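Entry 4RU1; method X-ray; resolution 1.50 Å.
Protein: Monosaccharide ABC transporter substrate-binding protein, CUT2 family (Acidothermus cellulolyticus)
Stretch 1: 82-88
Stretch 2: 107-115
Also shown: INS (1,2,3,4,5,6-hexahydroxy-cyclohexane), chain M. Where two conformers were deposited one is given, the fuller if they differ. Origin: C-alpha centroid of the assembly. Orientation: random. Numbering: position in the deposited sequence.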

ATOM      1  N   VAL A  82     -13.141  -1.043  -1.453  1.00 12.38           N
ATOM      2  CA  VAL A  82     -12.443  -2.026  -2.264  1.00 12.68           C
ATOM      3  C   VAL A  82     -11.100  -1.523  -2.780  1.00 12.60           C
ATOM      4  O   VAL A  82     -10.908  -0.344  -3.038  1.00 13.64           O
ATOM      5  N   THR A  83     -10.135  -2.435  -2.899  1.00 12.08           N
ATOM      6  CA  THR A  83      -8.813  -2.140  -3.529  1.00 11.96           C
ATOM      7  C   THR A  83      -8.806  -2.571  -5.008  1.00 15.82           C
ATOM      8  O   THR A  83      -9.504  -3.531  -5.372  1.00 14.19           O
ATOM      9  N   ILE A  84      -8.084  -1.879  -5.875  1.00 12.05           N
ATOM     10  CA  ILE A  84      -8.124  -2.161  -7.302  1.00 11.18           C
ATOM     11  C   ILE A  84      -6.677  -2.302  -7.831  1.00 14.15           C
ATOM     12  O   ILE A  84      -6.232  -1.570  -8.692  1.00 15.94           O
ATOM     13  N   PRO A  85      -5.983  -3.389  -7.434  1.00 12.57           N
ATOM     14  CA  PRO A  85      -4.654  -3.621  -7.943  1.00 14.33           C
ATOM     15  C   PRO A  85      -4.627  -4.063  -9.403  1.00 15.13           C
ATOM     16  O   PRO A  85      -3.642  -3.981 -10.086  1.00 14.51           O
ATOM     17  N   ASP A  86      -5.696  -4.721  -9.855  1.00 17.48           N
ATOM     18  CA  ASP A  86      -5.763  -5.280 -11.227  1.00 19.55           C
ATOM     19  C   ASP A  86      -7.062  -4.782 -11.839  1.00 19.01           C
ATOM     20  O   ASP A  86      -8.095  -5.467 -11.788  1.00 19.19           O
ATOM     21  N   PRO A  87      -7.087  -3.567 -12.409  1.00 21.52           N
ATOM     22  CA  PRO A  87      -8.316  -2.971 -12.934  1.00 17.50           C
ATOM     23  C   PRO A  87      -9.049  -3.850 -13.966  1.00 21.82           C
ATOM     24  O   PRO A  87     -10.247  -4.061 -13.789  1.00 21.02           O
ATOM     25  N   PRO A  88      -8.335  -4.471 -14.944  1.00 26.89           N
ATOM     26  CA  PRO A  88      -9.130  -5.293 -15.900  1.00 26.42           C
ATOM     27  C   PRO A  88      -9.976  -6.355 -15.208  1.00 21.61           C
ATOM     28  O   PRO A  88     -11.081  -6.686 -15.673  1.00 25.42           O
ATOM     29  N   PHE A 107      -9.714   2.307  -2.310  1.00 13.09           N
ATOM     30  CA  PHE A 107      -8.639   2.735  -1.484  1.00 12.58           C
ATOM     31  C   PHE A 107      -7.409   1.869  -1.776  1.00 12.52           C
ATOM     32  O   PHE A 107      -7.503   0.779  -2.382  1.00 11.87           O
ATOM     33  N   ASN A 108      -6.237   2.406  -1.432  1.00 11.70           N
ATOM     34  CA  ASN A 108      -4.947   1.752  -1.421  1.00 12.06           C
ATOM     35  C   ASN A 108      -4.360   1.462  -2.839  1.00 16.11           C
ATOM     36  O   ASN A 108      -3.199   1.810  -3.084  1.00 12.82           O
ATOM     37  N   ALA A 109      -5.135   0.837  -3.726  1.00 14.89           N
ATOM     38  CA  ALA A 109      -4.696   0.564  -5.074  1.00 10.55           C
ATOM     39  C   ALA A 109      -5.745   0.956  -6.051  1.00 13.10           C
ATOM     40  O   ALA A 109      -6.896   0.654  -5.839  1.00 13.19           O
ATOM     41  N   GLY A 110      -5.316   1.497  -7.194  1.00 13.48           N
ATOM     42  CA  GLY A 110      -6.180   1.876  -8.319  1.00 15.10           C
ATOM     43  C   GLY A 110      -6.484   3.362  -8.435  1.00 16.88           C
ATOM     44  O   GLY A 110      -7.555   3.706  -8.873  1.00 15.07           O
ATOM     45  N   ILE A 111      -5.571   4.236  -8.039  1.00 14.12           N
ATOM     46  CA  ILE A 111      -5.847   5.657  -7.997  1.00 14.77           C
ATOM     47  C   ILE A 111      -6.212   6.196  -9.426  1.00 18.09           C
ATOM     48  O   ILE A 111      -6.992   7.104  -9.524  1.00 16.32           O
ATOM     49  N   ASP A 112      -5.642   5.601 -10.484  0.50 17.78           N
ATOM     50  CA  ASP A 112      -5.907   5.993 -11.891  0.50 28.98           C
ATOM     51  C   ASP A 112      -7.223   5.421 -12.484  0.50 21.12           C
ATOM     52  O   ASP A 112      -7.698   5.854 -13.553  0.50 24.51           O
ATOM     53  N   GLN A 113      -7.810   4.440 -11.814  1.00 15.56           N
ATOM     54  CA  GLN A 113      -8.956   3.690 -12.363  1.00 17.93           C
ATOM     55  C   GLN A 113     -10.257   3.741 -11.565  1.00 18.95           C
ATOM     56  O   GLN A 113     -11.282   3.198 -11.992  1.00 21.15           O
ATOM     57  N   TRP A 114     -10.264   4.327 -10.370  1.00 16.16           N
ATOM     58  CA  TRP A 114     -11.466   4.229  -9.539  1.00 12.84           C
ATOM     59  C   TRP A 114     -12.598   5.048 -10.138  1.00 15.56           C
ATOM     60  O   TRP A 114     -13.742   4.643 -10.064  1.00 16.98           O
ATOM     61  N   LYS A 115     -12.344   6.193 -10.705  1.00 19.06           N
ATOM     62  CA  LYS A 115     -13.433   7.077 -11.109  1.00 17.17           C
ATOM     63  C   LYS A 115     -14.238   6.492 -12.227  1.00 13.64           C
ATOM     64  O   LYS A 115     -15.511   6.521 -12.133  1.00 18.35           O
TER

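The two stretches lie side by side, burying 438 Å² between them, and their contact begins with backbone pairing before passing to side chains. At Val82 the main chain does the work: Phe107 N donates to Val82 O at 3.0 Å, while the valine side chain (chi1 p) points away from stretch 2 and makes no close contact with it.

Thr83 is the first residue to pack through its side chain. Its CA-to-CB bond runs sideways, and with chi1 at 69° (p) the methyl group is placed over one face of the Phe107 ring. Thr83 CG2 lies 4.0 Å from the centroid of the Phe107 ring and only 19° off the ring normal, a CH-pi contact; its closest ring atom is Phe107 CZ, 3.8 Å from Thr83 CG2. Phe107 is also p at chi1 (72°); its CA-to-CB bond runs sideways, but the end of the side chain comes nearer to stretch 1. In the backbone, Thr83 CA approaches Phe107 O at 3.4 Å in a CA-H...O contact. The hydroxyl OG1 is satisfied by a hydrogen bond elsewhere in the structure. The same methyl reaches the neighbouring residue, with Thr83 CG2 4.2 Å from Asn108 CB. Asn108, chi1 t, otherwise contributes little to the packing and directs its amide to the bound inositol ring: INS O5 donates to Asn108 OD1 at 2.7 Å, and Asn108 ND2 donates to INS O6 at 2.9 Å. The residue thus joins this contact to the sugar-like ligand of a transporter's binding protein.

Ile84 has the largest area covered by the other stretch. Its backbone is held by a hydrogen bond from Ile84 N to Ala109 O, 2.8 Å. Ile84 CA is 4.6 Å from Gly110 CA. So close an approach leaves no room for a side chain at Gly110: an ideal CB there would fall 2.6 Å from Ile84 CB, a clash, and the backbone angles of Gly110 by themselves call for glycine. The CA-to-CB bond of Ile84 runs sideways; with chi1 m (-40°) and chi2 t, Ile84 CD1 lies 4.0 Å from Trp114 CA and 4.1 Å from Trp114 CB. The indole, with chi1 p, leads away from stretch 1.

Pro85 rests lightly against Ala109, whose methyl points toward stretch 1. Ala109 CB is 3.7 Å from Pro85 N and makes a small apolar contact with Pro85 CD at 4.1 Å.

Asp86 occupies the N-cap position before the helix and points away, making no contact with stretch 2. Pro87, the first residue of the helix, points toward stretch 2. Its ring, puckered C-gamma exo, meets Gln113, which also points toward its partner; chi1 m and chi2 p fold the glutamine so that Gln113 CD lies 3.6 Å from Pro87 CG. Pro88, the last residue of the stretch, is exposed and out of reach.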

ATOM      1  CB  VAL A  82     -13.311  -2.401  -3.465  1.00 13.99           C
ATOM      2  CG1 VAL A  82     -13.539  -1.251  -4.433  1.00 21.61           C
ATOM      3  CG2 VAL A  82     -12.777  -3.628  -4.141  1.00 15.73           C
ATOM      4  CB  THR A  83      -7.664  -2.829  -2.780  1.00 13.10           C
ATOM      5  OG1 THR A  83      -7.784  -4.248  -2.999  1.00 13.61           O
ATOM      6  CG2 THR A  83      -7.761  -2.546  -1.327  1.00 13.07           C
ATOM      7  CB  ILE A  84      -8.862  -1.085  -8.116  1.00 15.11           C
ATOM      8  CG1 ILE A  84     -10.096  -0.576  -7.397  1.00 15.66           C
ATOM      9  CG2 ILE A  84      -9.214  -1.626  -9.497  1.00 16.65           C
ATOM     10  CD1 ILE A  84     -10.772   0.584  -8.036  1.00 15.64           C
ATOM     11  CB  PRO A  85      -4.102  -4.715  -7.013  1.00 15.42           C
ATOM     12  CG  PRO A  85      -5.340  -5.487  -6.599  1.00 16.90           C
ATOM     13  CD  PRO A  85      -6.328  -4.340  -6.363  1.00 12.94           C
ATOM     14  CB  ASP A  86      -5.776  -6.808 -11.080  1.00 20.13           C
ATOM     15  CG  ASP A  86      -5.706  -7.563 -12.392  1.00 22.90           C
ATOM     16  OD1 ASP A  86      -5.895  -6.971 -13.492  1.00 33.83           O
ATOM     17  OD2 ASP A  86      -5.466  -8.784 -12.270  1.00 23.89           O
ATOM     18  CB  PRO A  87      -7.846  -1.615 -13.485  1.00 22.53           C
ATOM     19  CG  PRO A  87      -6.624  -1.312 -12.597  1.00 22.64           C
ATOM     20  CD  PRO A  87      -5.955  -2.628 -12.478  1.00 22.50           C
ATOM     21  CB  PRO A  88      -8.042  -5.983 -16.742  1.00 29.94           C
ATOM     22  CG  PRO A  88      -6.897  -5.013 -16.699  1.00 39.80           C
ATOM     23  CD  PRO A  88      -6.895  -4.543 -15.266  1.00 25.26           C
ATOM     24  CB  PHE A 107      -9.004   2.748   0.028  1.00 13.37           C
ATOM     25  CG  PHE A 107      -9.120   1.378   0.634  1.00 10.54           C
ATOM     26  CD1 PHE A 107     -10.227   0.581   0.425  1.00 14.55           C
ATOM     27  CD2 PHE A 107      -8.139   0.946   1.506  1.00 10.66           C
ATOM     28  CE1 PHE A 107     -10.324  -0.704   0.983  1.00 11.00           C
ATOM     29  CE2 PHE A 107      -8.213  -0.337   2.039  1.00 11.69           C
ATOM     30  CZ  PHE A 107      -9.308  -1.117   1.822  1.00 15.61           C
ATOM     31  CB  ASN A 108      -4.924   0.474  -0.653  1.00 14.95           C
ATOM     32  CG  ASN A 108      -3.552  -0.127  -0.621  1.00 12.39           C
ATOM     33  OD1 ASN A 108      -3.278  -1.065  -1.377  1.00 11.70           O
ATOM     34  ND2 ASN A 108      -2.669   0.385   0.184  1.00 12.03           N
ATOM     35  CB  ALA A 109      -4.357  -0.874  -5.246  1.00 13.22           C
ATOM     36  CB  ILE A 111      -4.663   6.451  -7.388  1.00 14.23           C
ATOM     37  CG1 ILE A 111      -5.072   7.913  -7.137  1.00 16.19           C
ATOM     38  CG2 ILE A 111      -3.416   6.421  -8.327  1.00 16.76           C
ATOM     39  CD1 ILE A 111      -4.056   8.681  -6.336  1.00 17.42           C
ATOM     40  CB  ASP A 112      -4.733   5.509 -12.776  0.50 22.04           C
ATOM     41  CG  ASP A 112      -3.353   5.980 -12.281  0.50 41.95           C
ATOM     42  OD1 ASP A 112      -3.195   7.169 -11.898  0.50 32.62           O
ATOM     43  OD2 ASP A 112      -2.408   5.142 -12.315  0.50 34.74           O
ATOM     44  CB  GLN A 113      -8.531   2.242 -12.514  1.00 16.66           C
ATOM     45  CG  GLN A 113      -7.407   2.065 -13.498  1.00 22.24           C
ATOM     46  CD  GLN A 113      -6.024   2.174 -12.915  1.00 19.33           C
ATOM     47  OE1 GLN A 113      -5.816   2.095 -11.675  1.00 19.46           O
ATOM     48  NE2 GLN A 113      -5.058   2.332 -13.790  1.00 33.41           N
ATOM     49  CB  TRP A 114     -11.222   4.673  -8.069  1.00 15.77           C
ATOM     50  CG  TRP A 114     -10.815   6.072  -7.941  1.00 13.92           C
ATOM     51  CD1 TRP A 114      -9.579   6.544  -8.038  1.00 16.70           C
ATOM     52  CD2 TRP A 114     -11.682   7.217  -7.789  1.00 15.45           C
ATOM     53  NE1 TRP A 114      -9.585   7.911  -7.953  1.00 15.59           N
ATOM     54  CE2 TRP A 114     -10.871   8.348  -7.726  1.00 14.79           C
ATOM     55  CE3 TRP A 114     -13.050   7.370  -7.546  1.00 13.96           C
ATOM     56  CZ2 TRP A 114     -11.413   9.625  -7.601  1.00 19.80           C
ATOM     57  CZ3 TRP A 114     -13.566   8.607  -7.461  1.00 15.54           C
ATOM     58  CH2 TRP A 114     -12.764   9.723  -7.456  1.00 15.71           C
ATOM     59  CB  LYS A 115     -12.853   8.431 -11.518  1.00 21.71           C
ATOM     60  CG  LYS A 115     -13.824   9.543 -11.371  1.00 22.41           C
ATOM     61  CD  LYS A 115     -13.130  10.860 -11.581  1.00 21.18           C
ATOM     62  CE  LYS A 115     -14.195  11.941 -11.570  1.00 22.09           C
ATOM     63  NZ  LYS A 115     -13.548  13.278 -11.632  1.00 20.87           N
TER
HETATM   64  C1  INS M 401       1.866  -1.638   0.361  1.00 11.78           C
HETATM   65  C2  INS M 401       2.562  -2.986   0.462  1.00 20.58           C
HETATM   66  C3  INS M 401       1.508  -4.094   0.467  1.00 15.87           C
HETATM   67  C4  INS M 401       0.520  -3.984  -0.673  1.00 13.86           C
HETATM   68  C5  INS M 401      -0.178  -2.662  -0.683  1.00 10.17           C
HETATM   69  C6  INS M 401       0.775  -1.497  -0.699  1.00 14.39           C
HETATM   70  O1  INS M 401       2.791  -0.542   0.285  1.00 13.76           O
HETATM   71  O2  INS M 401       3.315  -3.127  -0.756  1.00 20.99           O
HETATM   72  O3  INS M 401       2.242  -5.329   0.359  1.00 19.61           O
HETATM   73  O4  INS M 401      -0.455  -5.057  -0.612  1.00 17.88           O
HETATM   74  O5  INS M 401      -1.031  -2.496  -1.838  1.00 13.46           O
HETATM   75  O6  INS M 401       0.066  -0.230  -0.579  1.00 14.59           O